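Local coordinates for protein beta-phosphoglucomutase (Bacteroides vulgatus, PDB 3DV9) that probably interconverts beta-glucose 1-phosphate and glucose 6-phosphate as a magnesium-binding beta-phosphoglucomutase of the haloacid dehalogenase (HAD) superfamily, at residues His46-Arg51 with Lys91-Ala96; Phe54-Glu59 with Asn74-Arg79; Asn190-Val195 with Asp215-Asn220; Phe204-Asn209 with Leu225-Met230. One frame throughout, in Å; residues are numbered along the deposited sequence. Where two conformers were deposited one is given.

In the fold
Contacts 1 and 2 lie in a helical part of the chain and touch each other: selenomethionine Met49 of contact 1 packs on Val76 of contact 2. Both have a buried apolar centre with an arginine at the margin. Contacts 3 and 4 belong to the parallel sheet and the helices on it, their centres 9 Å apart, and Asp215 of one bonds to Asn209 of the other. Contact 3, buried like the first two, is mostly apolar packing beside the magnesium ion, whereas contact 4, only partly buried, pairs two strands through backbone bonds, with strand 225-227 outermost in the sheet. Contacts 1 and 4 are on opposite sides of the chain's centre.

Contact 1 of 4, residues His46-Arg51 with Lys91-Ala96; sequences HKIMKR and KAIYQA
Ile48 and Ala96 face each other where helix 38-51 meets helix 87-101, the two short axes 9.6 Å apart at closest and running roughly antiparallel at 141°. The nearest CA atoms are those of this pair. Ile48 carries the contact. Its CG2, anti to the backbone N, reaches Ala96 CB at 3.7 Å and also meets the Ile93 carbonyl oxygen and Ile93 CG2, while CG1 and CD1 lie by Ala96 O. Farther in, the selenium of Met49 (selenomethionine), brought round by the bend at chi2 (-64°), approaches Ile93 CG2 at 3.9 Å; Phe54 also packs on both residues. At the outer margin, Arg51 has Ile48 CD1 over one face of its guanidinium, 3.2 Å above the plane and toward the rim. A water in the guanidinium plane accepts from Arg51 NH1 at 3.0 Å and donates to Ala96 O at 2.7 Å. An alanine in place of Ile48 would probably open a gap against Ala96 and Ile93 and take the CD1 support from the Arg51 guanidinium. No direct hydrogen bond joins these segments: side-chain packing holds the two helices together inside, and the water bridge links them at the exposed edge, where Lys47 adds a salt bridge to Glu100.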
loop_
_atom_site.group_PDB
_atom_site.type_symbol
_atom_site.label_atom_id
_atom_site.label_comp_id
_atom_site.label_asym_id
_atom_site.label_seq_id
_atom_site.Cartn_x
_atom_site.Cartn_y
_atom_site.Cartn_z
ATOM N N HIS A 46 10.008 -5.866 -14.971
ATOM C CA HIS A 46 10.988 -5.361 -15.930
ATOM C C HIS A 46 11.332 -6.432 -16.986
ATOM O O HIS A 46 11.324 -6.173 -18.214
ATOM C CB HIS A 46 12.266 -4.926 -15.219
ATOM C CG HIS A 46 13.396 -4.711 -16.168
ATOM N ND1 HIS A 46 13.398 -3.691 -17.093
ATOM C CD2 HIS A 46 14.528 -5.415 -16.377
ATOM C CE1 HIS A 46 14.500 -3.764 -17.816
ATOM N NE2 HIS A 46 15.191 -4.813 -17.415
ATOM N N LYS A 47 11.629 -7.629 -16.492
ATOM C CA LYS A 47 12.053 -8.745 -17.324
ATOM C C LYS A 47 10.940 -9.258 -18.242
ATOM O O LYS A 47 11.194 -9.535 -19.417
ATOM C CB LYS A 47 12.577 -9.861 -16.422
ATOM C CG LYS A 47 13.059 -11.122 -17.132
ATOM C CD LYS A 47 13.563 -12.116 -16.097
ATOM C CE LYS A 47 13.790 -13.474 -16.702
ATOM N NZ LYS A 47 14.734 -14.228 -15.834
ATOM N N ILE A 48 9.716 -9.381 -17.705
ATOM C CA ILE A 48 8.591 -9.874 -18.482
ATOM C C ILE A 48 8.151 -8.861 -19.555
ATOM O O ILE A 48 7.852 -9.221 -20.683
ATOM C CB ILE A 48 7.420 -10.276 -17.555
ATOM C CG1 ILE A 48 7.798 -11.509 -16.740
ATOM C CG2 ILE A 48 6.110 -10.483 -18.356
ATOM C CD1 ILE A 48 8.635 -12.527 -17.522
HETATM N N MSE A 49 8.083 -7.595 -19.184
HETATM C CA MSE A 49 7.817 -6.534 -20.150
HETATM C C MSE A 49 8.829 -6.547 -21.287
HETATM O O MSE A 49 8.448 -6.409 -22.448
HETATM C CB MSE A 49 7.777 -5.165 -19.448
HETATM C CG MSE A 49 6.492 -4.996 -18.599
HETATM SE SE MSE A 49 4.866 -4.988 -19.699
HETATM C CE MSE A 49 4.869 -3.118 -20.241
ATOM N N LYS A 50 10.104 -6.751 -20.954
ATOM C CA LYS A 50 11.181 -6.857 -21.975
ATOM C C LYS A 50 10.919 -8.017 -22.947
ATOM O O LYS A 50 11.096 -7.865 -24.171
ATOM C CB LYS A 50 12.554 -7.015 -21.298
ATOM C CG LYS A 50 13.732 -7.015 -22.252
ATOM C CD LYS A 50 15.033 -7.108 -21.454
ATOM C CE LYS A 50 16.299 -7.174 -22.327
ATOM N NZ LYS A 50 16.923 -5.839 -22.616
ATOM N N ARG A 51 10.484 -9.156 -22.402
ATOM C CA ARG A 51 10.179 -10.342 -23.187
ATOM C C ARG A 51 9.060 -10.077 -24.199
ATOM O O ARG A 51 9.055 -10.657 -25.290
ATOM C CB ARG A 51 9.745 -11.494 -22.272
ATOM C CG ARG A 51 9.564 -12.796 -23.007
ATOM C CD ARG A 51 8.976 -13.860 -22.073
ATOM N NE ARG A 51 9.937 -14.088 -20.981
ATOM C CZ ARG A 51 9.649 -14.740 -19.855
ATOM N NH1 ARG A 51 8.431 -15.215 -19.650
ATOM N NH2 ARG A 51 10.593 -14.883 -18.912
ATOM N N LYS A 91 -3.510 -10.344 -20.565
ATOM C CA LYS A 91 -3.582 -11.638 -19.897
ATOM C C LYS A 91 -2.287 -12.470 -19.974
ATOM O O LYS A 91 -1.899 -13.115 -18.988
ATOM C CB LYS A 91 -4.770 -12.443 -20.436
ATOM C CG LYS A 91 -4.926 -13.807 -19.790
ATOM C CD LYS A 91 -5.865 -14.692 -20.579
ATOM C CE LYS A 91 -6.331 -15.866 -19.723
ATOM N NZ LYS A 91 -7.698 -16.317 -20.096
ATOM N N ALA A 92 -1.647 -12.463 -21.144
ATOM C CA ALA A 92 -0.370 -13.138 -21.382
ATOM C C ALA A 92 0.757 -12.533 -20.543
ATOM O O ALA A 92 1.569 -13.251 -19.947
ATOM C CB ALA A 92 -0.014 -13.075 -22.860
ATOM N N ILE A 93 0.797 -11.203 -20.504
ATOM C CA ILE A 93 1.820 -10.492 -19.757
ATOM C C ILE A 93 1.616 -10.755 -18.265
ATOM O O ILE A 93 2.552 -11.161 -17.578
ATOM C CB ILE A 93 1.821 -8.997 -20.086
ATOM C CG1 ILE A 93 2.236 -8.795 -21.555
ATOM C CG2 ILE A 93 2.736 -8.212 -19.085
ATOM C CD1 ILE A 93 1.941 -7.363 -22.127
ATOM N N TYR A 94 0.394 -10.579 -17.763
ATOM C CA TYR A 94 0.186 -10.835 -16.339
ATOM C C TYR A 94 0.552 -12.279 -15.947
ATOM O O TYR A 94 1.204 -12.497 -14.905
ATOM C CB TYR A 94 -1.221 -10.459 -15.847
ATOM C CG TYR A 94 -1.265 -10.359 -14.327
ATOM C CD1 TYR A 94 -0.468 -9.416 -13.634
ATOM C CD2 TYR A 94 -2.067 -11.224 -13.566
ATOM C CE1 TYR A 94 -0.483 -9.332 -12.239
ATOM C CE2 TYR A 94 -2.085 -11.143 -12.150
ATOM C CZ TYR A 94 -1.291 -10.193 -11.498
ATOM O OH TYR A 94 -1.310 -10.094 -10.109
ATOM N N GLN A 95 0.173 -13.256 -16.785
ATOM C CA GLN A 95 0.483 -14.662 -16.508
ATOM C C GLN A 95 1.995 -14.886 -16.438
ATOM O O GLN A 95 2.499 -15.539 -15.516
ATOM C CB GLN A 95 -0.160 -15.595 -17.548
ATOM C CG GLN A 95 -1.648 -15.867 -17.317
ATOM C CD GLN A 95 -2.208 -17.002 -18.183
ATOM O OE1 GLN A 95 -1.469 -17.680 -18.907
ATOM N NE2 GLN A 95 -3.528 -17.205 -18.115
ATOM N N ALA A 96 2.720 -14.341 -17.413
ATOM C CA ALA A 96 4.169 -14.501 -17.440
ATOM C C ALA A 96 4.823 -13.856 -16.213
ATOM O O ALA A 96 5.778 -14.398 -15.653
ATOM C CB ALA A 96 4.766 -13.946 -18.746
HETATM O O HOH W 1 7.295 -16.117 -17.029
#

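Contact 2 of 4, residues Phe54-Glu59 with Asn74-Arg79; sequences FGLSRE and NIVSRR. With EDO (1,2-ethanediol), chain D.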
loop_
_atom_site.group_PDB
_atom_site.type_symbol
_atom_site.label_atom_id
_atom_site.label_comp_id
_atom_site.label_asym_id
_atom_site.label_seq_id
_atom_site.Cartn_x
_atom_site.Cartn_y
_atom_site.Cartn_z
ATOM N N PHE A 54 8.495 -4.570 -24.586
ATOM C CA PHE A 54 8.233 -3.295 -23.936
ATOM C C PHE A 54 9.355 -2.879 -22.969
ATOM O O PHE A 54 9.961 -3.722 -22.304
ATOM C CB PHE A 54 6.943 -3.374 -23.101
ATOM C CG PHE A 54 5.673 -3.564 -23.903
ATOM C CD1 PHE A 54 5.239 -2.598 -24.822
ATOM C CD2 PHE A 54 4.879 -4.706 -23.705
ATOM C CE1 PHE A 54 4.044 -2.759 -25.553
ATOM C CE2 PHE A 54 3.653 -4.884 -24.445
ATOM C CZ PHE A 54 3.248 -3.905 -25.364
ATOM N N GLY A 55 9.581 -1.578 -22.848
ATOM C CA GLY A 55 10.610 -1.074 -21.960
ATOM C C GLY A 55 10.022 -0.526 -20.676
ATOM O O GLY A 55 9.566 0.610 -20.637
ATOM N N LEU A 56 10.064 -1.332 -19.623
ATOM C CA LEU A 56 9.704 -0.867 -18.275
ATOM C C LEU A 56 10.889 -1.140 -17.348
ATOM O O LEU A 56 11.227 -2.293 -17.079
ATOM C CB LEU A 56 8.429 -1.578 -17.781
ATOM C CG LEU A 56 7.864 -1.207 -16.396
ATOM C CD1 LEU A 56 7.211 0.199 -16.353
ATOM C CD2 LEU A 56 6.847 -2.265 -15.899
ATOM N N SER A 57 11.553 -0.078 -16.903
ATOM C CA SER A 57 12.710 -0.238 -16.003
ATOM C C SER A 57 12.217 -0.605 -14.604
ATOM O O SER A 57 11.056 -0.338 -14.250
ATOM C CB SER A 57 13.548 1.041 -15.926
ATOM O OG SER A 57 12.899 2.003 -15.103
ATOM N N ARG A 58 13.115 -1.193 -13.815
ATOM C CA ARG A 58 12.855 -1.512 -12.400
ATOM C C ARG A 58 12.378 -0.293 -11.635
ATOM O O ARG A 58 11.452 -0.397 -10.837
ATOM C CB ARG A 58 14.107 -2.072 -11.714
ATOM C CG ARG A 58 14.442 -3.496 -12.136
ATOM C CD ARG A 58 15.949 -3.750 -11.956
ATOM N NE ARG A 58 16.344 -4.945 -12.701
ATOM C CZ ARG A 58 17.023 -4.959 -13.849
ATOM N NH1 ARG A 58 17.440 -3.831 -14.419
ATOM N NH2 ARG A 58 17.288 -6.120 -14.425
ATOM N N GLU A 59 13.003 0.863 -11.885
ATOM C CA GLU A 59 12.618 2.111 -11.227
ATOM C C GLU A 59 11.227 2.578 -11.640
ATOM O O GLU A 59 10.452 3.002 -10.802
ATOM C CB GLU A 59 13.619 3.202 -11.543
ATOM C CG GLU A 59 14.918 2.995 -10.787
ATOM C CD GLU A 59 15.889 2.086 -11.518
ATOM O OE1 GLU A 59 15.663 1.736 -12.710
ATOM O OE2 GLU A 59 16.914 1.739 -10.886
ATOM N N ASN A 74 -0.807 -0.691 -20.207
ATOM C CA ASN A 74 -1.378 0.282 -21.153
ATOM C C ASN A 74 -0.625 1.608 -21.212
ATOM O O ASN A 74 -0.511 2.208 -22.296
ATOM C CB ASN A 74 -2.866 0.514 -20.903
ATOM C CG ASN A 74 -3.720 -0.599 -21.449
ATOM O OD1 ASN A 74 -3.252 -1.402 -22.262
ATOM N ND2 ASN A 74 -4.973 -0.668 -20.998
ATOM N N ILE A 75 -0.083 2.043 -20.070
ATOM C CA ILE A 75 0.770 3.239 -20.047
ATOM C C ILE A 75 1.956 3.034 -20.969
ATOM O O ILE A 75 2.222 3.861 -21.843
ATOM C CB ILE A 75 1.270 3.584 -18.599
ATOM C CG1 ILE A 75 0.115 4.158 -17.772
ATOM C CG2 ILE A 75 2.469 4.564 -18.636
ATOM C CD1 ILE A 75 0.347 4.038 -16.264
ATOM N N VAL A 76 2.654 1.917 -20.801
ATOM C CA VAL A 76 3.846 1.655 -21.584
ATOM C C VAL A 76 3.483 1.415 -23.059
ATOM O O VAL A 76 4.205 1.854 -23.962
ATOM C CB VAL A 76 4.642 0.454 -21.037
ATOM C CG1 VAL A 76 5.887 0.202 -21.871
ATOM C CG2 VAL A 76 4.997 0.679 -19.567
ATOM N N SER A 77 2.382 0.709 -23.303
ATOM C CA SER A 77 1.947 0.436 -24.684
ATOM C C SER A 77 1.597 1.717 -25.448
ATOM O O SER A 77 2.024 1.911 -26.607
ATOM C CB SER A 77 0.761 -0.522 -24.698
ATOM O OG SER A 77 0.378 -0.814 -26.038
ATOM N N ARG A 78 0.822 2.589 -24.803
ATOM C CA ARG A 78 0.393 3.833 -25.434
ATOM C C ARG A 78 1.593 4.643 -25.872
ATOM O O ARG A 78 1.624 5.162 -26.982
ATOM C CB ARG A 78 -0.482 4.666 -24.510
ATOM C CG ARG A 78 -1.924 4.213 -24.449
ATOM C CD ARG A 78 -2.825 5.274 -23.790
ATOM N NE ARG A 78 -2.478 5.541 -22.390
ATOM C CZ ARG A 78 -2.883 4.808 -21.356
ATOM N NH1 ARG A 78 -3.655 3.742 -21.547
ATOM N NH2 ARG A 78 -2.514 5.138 -20.124
ATOM N N ARG A 79 2.593 4.733 -25.010
ATOM C CA ARG A 79 3.742 5.560 -25.320
ATOM C C ARG A 79 4.685 4.960 -26.363
ATOM O O ARG A 79 5.305 5.705 -27.118
ATOM C CB ARG A 79 4.492 5.956 -24.051
ATOM C CG ARG A 79 5.544 4.997 -23.597
ATOM C CD ARG A 79 6.059 5.422 -22.264
ATOM N NE ARG A 79 7.007 4.448 -21.734
ATOM C CZ ARG A 79 7.238 4.260 -20.445
ATOM N NH1 ARG A 79 6.566 4.965 -19.548
ATOM N NH2 ARG A 79 8.121 3.342 -20.066
HETATM C C1 EDO D . 15.629 -1.208 -8.346
HETATM O O1 EDO D . 16.600 -1.396 -9.386
HETATM C C2 EDO D . 16.003 -0.103 -7.356
HETATM O O2 EDO D . 17.435 0.051 -7.198
#
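The Phe54 ring meets helix 69-81 obliquely, with Val76 CG1 near CD1 and the backbone of Ser77 beyond: CE1 comes to 3.9 Å from Ser77 CA. The other flat group, the Arg79 guanidinium, has Gly55 O at its edge, near its plane, and Val76 CG2 over one face, 4.1 Å above the plane and toward the rim. Val76 thus sits in the middle. Its CG1, anti to the backbone N (chi1 -180°), packs on Phe54 CB at 3.9 Å and lies near Gly55 O, while CG2 meets Leu56 CD1 at 3.9 Å, the two side chains crossing at about a right angle. Met49 of helix 38-51 touches Phe54, Leu56 and Val76, closing the cluster from another helix. The polar bond across the contact is weak: Arg79 NH2 donates to Gly55 O at 3.1 Å with a bent N-H...O angle of 131°. The stronger partner of Arg79 is Glu60, which forms a salt bridge with NH1, and Ser77 OG bonds to His83 O. Between the two segments, then, buried apolar groups do most of the holding and the arginine adds a weak tie; Glu80, farther along helix 69-81, gives the loop a second polar tie at Gly55 N.

Contact 3 of 4, residues Asn190-Val195 with Asp215-Asn220; sequences NAPLGV and DNVLLN. With MG (magnesium ion), chain B.
Leu218 drives its CD2 methyl against the turn that starts helix 192-200, and here the packing is tight: CD2 lies 3.3 Å from Pro192 N and 3.4 Å from Ala191 C, with CD1 by Asn190 O at 3.8 Å. Beside it, Pro192 and Val217 lie side by side pointing the same way, Pro192 CG 3.6 Å from Val217 CG1; this methyl stands anti to the backbone N (chi1 177°), which directs it onto the proline ring. The Pro192 and Leu218 CA atoms are only 4.9 Å apart. Strand 185-189 ends just before Asn190, at the C-terminal edge of the parallel sheet, where a Rossmann-like HAD fold places its active site. The Asn190 side chain leaves the backbone pointing away from helix 215-219 and binds the magnesium ion through OD1 at 2.3 Å, sharing the ion with Asp29, the backbone O of Asp31, Glu65 and two waters among its ligands. Deeper along the helix the fit is looser: Val195 CG2 is 4.2 Å from Leu218 CD2, the side chains crossing at about a right angle, although Val195 CG1 comes nearer to Leu218 O. The solvent side of the contact is at Val217, which is partly exposed even as its CG1 packs on the buried Pro192.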
loop_
_atom_site.group_PDB
_atom_site.type_symbol
_atom_site.label_atom_id
_atom_site.label_comp_id
_atom_site.label_asym_id
_atom_site.label_seq_id
_atom_site.Cartn_x
_atom_site.Cartn_y
_atom_site.Cartn_z
ATOM N N ASN A 190 3.698 2.764 1.180
ATOM C CA ASN A 190 5.141 2.973 0.886
ATOM C C ASN A 190 5.391 3.508 -0.528
ATOM O O ASN A 190 6.546 3.733 -0.875
ATOM C CB ASN A 190 5.923 1.657 1.044
ATOM C CG ASN A 190 5.534 0.639 -0.022
ATOM O OD1 ASN A 190 4.353 0.414 -0.258
ATOM N ND2 ASN A 190 6.503 0.113 -0.729
ATOM N N ALA A 191 4.332 3.694 -1.323
ATOM C CA ALA A 191 4.509 4.071 -2.732
ATOM C C ALA A 191 3.693 5.326 -3.074
ATOM O O ALA A 191 2.671 5.557 -2.465
ATOM C CB ALA A 191 4.077 2.939 -3.619
ATOM N N PRO A 192 4.161 6.121 -4.050
ATOM C CA PRO A 192 3.468 7.373 -4.313
ATOM C C PRO A 192 2.013 7.134 -4.720
ATOM O O PRO A 192 1.140 7.867 -4.291
ATOM C CB PRO A 192 4.251 7.994 -5.494
ATOM C CG PRO A 192 5.058 6.898 -6.049
ATOM C CD PRO A 192 5.367 5.983 -4.878
ATOM N N LEU A 193 1.734 6.156 -5.575
ATOM C CA LEU A 193 0.326 5.983 -6.026
ATOM C C LEU A 193 -0.581 5.461 -4.897
ATOM O O LEU A 193 -1.767 5.799 -4.840
ATOM C CB LEU A 193 0.232 5.034 -7.215
ATOM C CG LEU A 193 0.927 5.517 -8.496
ATOM C CD1 LEU A 193 0.913 4.408 -9.521
ATOM C CD2 LEU A 193 0.294 6.780 -9.036
ATOM N N GLY A 194 0.018 4.709 -3.972
ATOM C CA GLY A 194 -0.660 4.227 -2.742
ATOM C C GLY A 194 -0.994 5.389 -1.805
ATOM O O GLY A 194 -2.115 5.487 -1.308
ATOM N N VAL A 195 -0.019 6.274 -1.597
ATOM C CA VAL A 195 -0.210 7.467 -0.785
ATOM C C VAL A 195 -1.342 8.291 -1.415
ATOM O O VAL A 195 -2.240 8.744 -0.729
ATOM C CB VAL A 195 1.067 8.296 -0.643
ATOM C CG1 VAL A 195 0.762 9.599 0.058
ATOM C CG2 VAL A 195 2.099 7.474 0.203
ATOM N N ASP A 215 12.162 10.470 -0.574
ATOM C CA ASP A 215 11.053 10.836 0.318
ATOM C C ASP A 215 10.095 11.777 -0.366
ATOM O O ASP A 215 8.884 11.666 -0.171
ATOM C CB ASP A 215 11.525 11.495 1.618
ATOM C CG ASP A 215 12.205 10.497 2.577
ATOM O OD1 ASP A 215 12.117 9.256 2.347
ATOM O OD2 ASP A 215 12.839 10.956 3.554
ATOM N N ASN A 216 10.631 12.744 -1.135
ATOM C CA ASN A 216 9.728 13.742 -1.757
ATOM C C ASN A 216 8.636 13.155 -2.652
ATOM O O ASN A 216 7.546 13.720 -2.780
ATOM C CB ASN A 216 10.535 14.830 -2.496
ATOM C CG ASN A 216 11.347 15.714 -1.539
ATOM O OD1 ASN A 216 11.275 15.587 -0.303
ATOM N ND2 ASN A 216 12.157 16.604 -2.114
ATOM N N VAL A 217 8.905 12.005 -3.247
ATOM C CA VAL A 217 7.958 11.324 -4.110
ATOM C C VAL A 217 6.697 10.946 -3.323
ATOM O O VAL A 217 5.590 10.953 -3.850
ATOM C CB VAL A 217 8.642 10.063 -4.727
ATOM C CG1 VAL A 217 7.717 9.288 -5.564
ATOM C CG2 VAL A 217 9.840 10.483 -5.587
ATOM N N LEU A 218 6.894 10.648 -2.042
ATOM C CA LEU A 218 5.803 10.260 -1.139
ATOM C C LEU A 218 5.130 11.487 -0.521
ATOM O O LEU A 218 3.882 11.606 -0.478
ATOM C CB LEU A 218 6.359 9.345 -0.045
ATOM C CG LEU A 218 6.915 8.014 -0.586
ATOM C CD1 LEU A 218 7.498 7.155 0.568
ATOM C CD2 LEU A 218 5.927 7.191 -1.413
ATOM N N LEU A 219 5.948 12.406 -0.013
ATOM C CA LEU A 219 5.456 13.643 0.555
ATOM C C LEU A 219 4.608 14.448 -0.442
ATOM O O LEU A 219 3.616 15.058 -0.044
ATOM C CB LEU A 219 6.629 14.508 1.025
ATOM C CG LEU A 219 7.462 13.883 2.171
ATOM C CD1 LEU A 219 8.715 14.687 2.385
ATOM C CD2 LEU A 219 6.596 13.837 3.458
ATOM N N ASN A 220 5.002 14.437 -1.723
ATOM C CA ASN A 220 4.304 15.228 -2.746
ATOM C C ASN A 220 2.931 14.714 -3.098
ATOM O O ASN A 220 2.158 15.413 -3.785
ATOM C CB ASN A 220 5.128 15.305 -4.016
ATOM C CG ASN A 220 6.288 16.273 -3.902
ATOM O OD1 ASN A 220 6.340 17.103 -2.994
ATOM N ND2 ASN A 220 7.232 16.162 -4.828
HETATM MG MG MG B . 3.353 -1.053 -1.691
HETATM O O HOH W 2 1.911 0.720 -2.421
HETATM O O HOH W 3 2.003 -1.822 -3.112
#

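Contact 4 of 4, residues Phe204-Asn209 with Leu225-Met230; sequences FTIAVN and LLFHSM
Ala207 and Phe227 are joined by the middle one of three backbone hydrogen bonds that pair strand 204-208 with strand 225-227, parallel and inclined at 24°. Ala207 N donates to Leu225 O at 2.8 Å, Phe227 N to Ala207 O, and Asn209 N to Phe227 O at 3.0 Å; the last two run nearly straight from the carbonyl. CA-H...O contacts add to this ladder, the shortest from Leu226 CA to Ala207 O at 3.2 Å. Among apolar contacts, Ile206 CG2, anti to the backbone N, lies in plane at the edge of the Phe227 ring, 3.4 Å from CD2. Leu225 CD1 similarly meets the edge of the Phe204 ring in its plane, 3.9 Å from CZ. Val208, on the Ile206 face, brings CG1 to 3.8 Å from the selenium of Met230 (selenomethionine), the side chains crossing at about a right angle. On the other face of the sheet Ala207 CB rests near Leu226 CD1, with Leu218 of helix 215-219 over the alanine. Among polar side chains, Asn209 bonds through ND2 to Asp215, and Ser229 caps helix 230-244 through Asp232 N. The two strands and helix 215-219 form a beta-alpha-beta unit: the backbone bonds set the register of the outermost strand, while Ile206 and Leu225 pack on Leu240 of helix 230-244 and Phe227 lies against Asp232 and Asn236.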
loop_
_atom_site.group_PDB
_atom_site.type_symbol
_atom_site.label_atom_id
_atom_site.label_comp_id
_atom_site.label_asym_id
_atom_site.label_seq_id
_atom_site.Cartn_x
_atom_site.Cartn_y
_atom_site.Cartn_z
ATOM N N PHE A 204 -6.222 9.633 7.060
ATOM C CA PHE A 204 -4.915 10.060 7.504
ATOM C C PHE A 204 -3.910 9.019 6.989
ATOM O O PHE A 204 -4.043 7.836 7.241
ATOM C CB PHE A 204 -4.897 10.197 9.034
ATOM C CG PHE A 204 -3.605 10.747 9.567
ATOM C CD1 PHE A 204 -3.508 12.111 9.912
ATOM C CD2 PHE A 204 -2.497 9.900 9.796
ATOM C CE1 PHE A 204 -2.321 12.646 10.398
ATOM C CE2 PHE A 204 -1.304 10.437 10.311
ATOM C CZ PHE A 204 -1.227 11.809 10.635
ATOM N N THR A 205 -2.944 9.496 6.205
ATOM C CA THR A 205 -2.092 8.610 5.418
ATOM C C THR A 205 -0.648 8.733 5.856
ATOM O O THR A 205 -0.078 9.845 5.845
ATOM C CB THR A 205 -2.304 8.804 3.861
ATOM O OG1 THR A 205 -3.638 8.389 3.516
ATOM C CG2 THR A 205 -1.278 7.958 3.035
ATOM N N ILE A 206 -0.050 7.596 6.228
ATOM C CA ILE A 206 1.343 7.569 6.685
ATOM C C ILE A 206 2.194 6.887 5.629
ATOM O O ILE A 206 1.955 5.713 5.236
ATOM C CB ILE A 206 1.483 6.852 8.070
ATOM C CG1 ILE A 206 0.759 7.626 9.175
ATOM C CG2 ILE A 206 3.004 6.561 8.405
ATOM C CD1 ILE A 206 0.545 6.750 10.409
ATOM N N ALA A 207 3.216 7.602 5.142
ATOM C CA ALA A 207 4.176 6.992 4.230
ATOM C C ALA A 207 5.328 6.372 5.023
ATOM O O ALA A 207 5.808 6.933 5.994
ATOM C CB ALA A 207 4.771 8.003 3.238
ATOM N N VAL A 208 5.751 5.207 4.572
ATOM C CA VAL A 208 6.943 4.553 5.137
ATOM C C VAL A 208 7.795 4.222 3.929
ATOM O O VAL A 208 7.406 3.399 3.064
ATOM C CB VAL A 208 6.563 3.237 5.915
ATOM C CG1 VAL A 208 7.829 2.562 6.488
ATOM C CG2 VAL A 208 5.482 3.468 7.017
ATOM N N ASN A 209 8.942 4.886 3.833
ATOM C CA ASN A 209 9.770 4.765 2.630
ATOM C C ASN A 209 10.670 3.532 2.717
ATOM O O ASN A 209 11.740 3.599 3.296
ATOM C CB ASN A 209 10.588 6.040 2.345
ATOM C CG ASN A 209 11.166 6.023 0.955
ATOM O OD1 ASN A 209 11.100 4.989 0.283
ATOM N ND2 ASN A 209 11.716 7.146 0.504
ATOM N N LEU A 225 2.208 11.986 7.408
ATOM C CA LEU A 225 3.454 11.755 8.111
ATOM C C LEU A 225 4.312 10.812 7.269
ATOM O O LEU A 225 3.805 10.038 6.424
ATOM C CB LEU A 225 3.196 11.116 9.482
ATOM C CG LEU A 225 2.637 11.908 10.664
ATOM C CD1 LEU A 225 2.418 10.950 11.851
ATOM C CD2 LEU A 225 3.584 13.052 11.037
ATOM N N LEU A 226 5.624 10.860 7.488
ATOM C CA LEU A 226 6.537 9.965 6.796
ATOM C C LEU A 226 7.495 9.353 7.805
ATOM O O LEU A 226 8.099 10.080 8.632
ATOM C CB LEU A 226 7.356 10.700 5.700
ATOM C CG LEU A 226 8.220 9.751 4.837
ATOM C CD1 LEU A 226 8.250 10.255 3.405
ATOM C CD2 LEU A 226 9.593 9.683 5.458
ATOM N N PHE A 227 7.634 8.035 7.735
ATOM C CA PHE A 227 8.735 7.330 8.481
ATOM C C PHE A 227 9.731 6.720 7.526
ATOM O O PHE A 227 9.416 6.387 6.385
ATOM C CB PHE A 227 8.159 6.264 9.401
ATOM C CG PHE A 227 7.241 6.828 10.454
ATOM C CD1 PHE A 227 7.761 7.322 11.648
ATOM C CD2 PHE A 227 5.871 6.911 10.232
ATOM C CE1 PHE A 227 6.949 7.892 12.610
ATOM C CE2 PHE A 227 5.038 7.462 11.184
ATOM C CZ PHE A 227 5.570 7.979 12.390
ATOM N N HIS A 228 10.948 6.534 8.011
ATOM C CA HIS A 228 12.048 6.151 7.124
ATOM C C HIS A 228 12.147 4.633 6.896
ATOM O O HIS A 228 12.929 4.185 6.062
ATOM C CB HIS A 228 13.337 6.750 7.692
ATOM C CG HIS A 228 13.307 8.254 7.691
ATOM N ND1 HIS A 228 13.215 8.997 6.534
ATOM C CD2 HIS A 228 13.247 9.144 8.711
ATOM C CE1 HIS A 228 13.171 10.284 6.836
ATOM N NE2 HIS A 228 13.194 10.403 8.152
ATOM N N SER A 229 11.404 3.850 7.689
ATOM C CA SER A 229 11.477 2.381 7.622
ATOM C C SER A 229 10.333 1.804 8.458
ATOM O O SER A 229 9.785 2.497 9.338
ATOM C CB SER A 229 12.807 1.865 8.229
ATOM O OG SER A 229 12.852 2.086 9.635
HETATM N N MSE A 230 10.070 0.520 8.287
HETATM C CA MSE A 230 9.034 -0.110 9.124
HETATM C C MSE A 230 9.509 -0.209 10.592
HETATM O O MSE A 230 8.719 -0.048 11.510
HETATM C CB MSE A 230 8.561 -1.450 8.550
HETATM C CG MSE A 230 7.599 -1.335 7.396
HETATM SE SE MSE A 230 5.959 -0.410 7.839
HETATM C CE MSE A 230 4.993 -1.791 8.748
#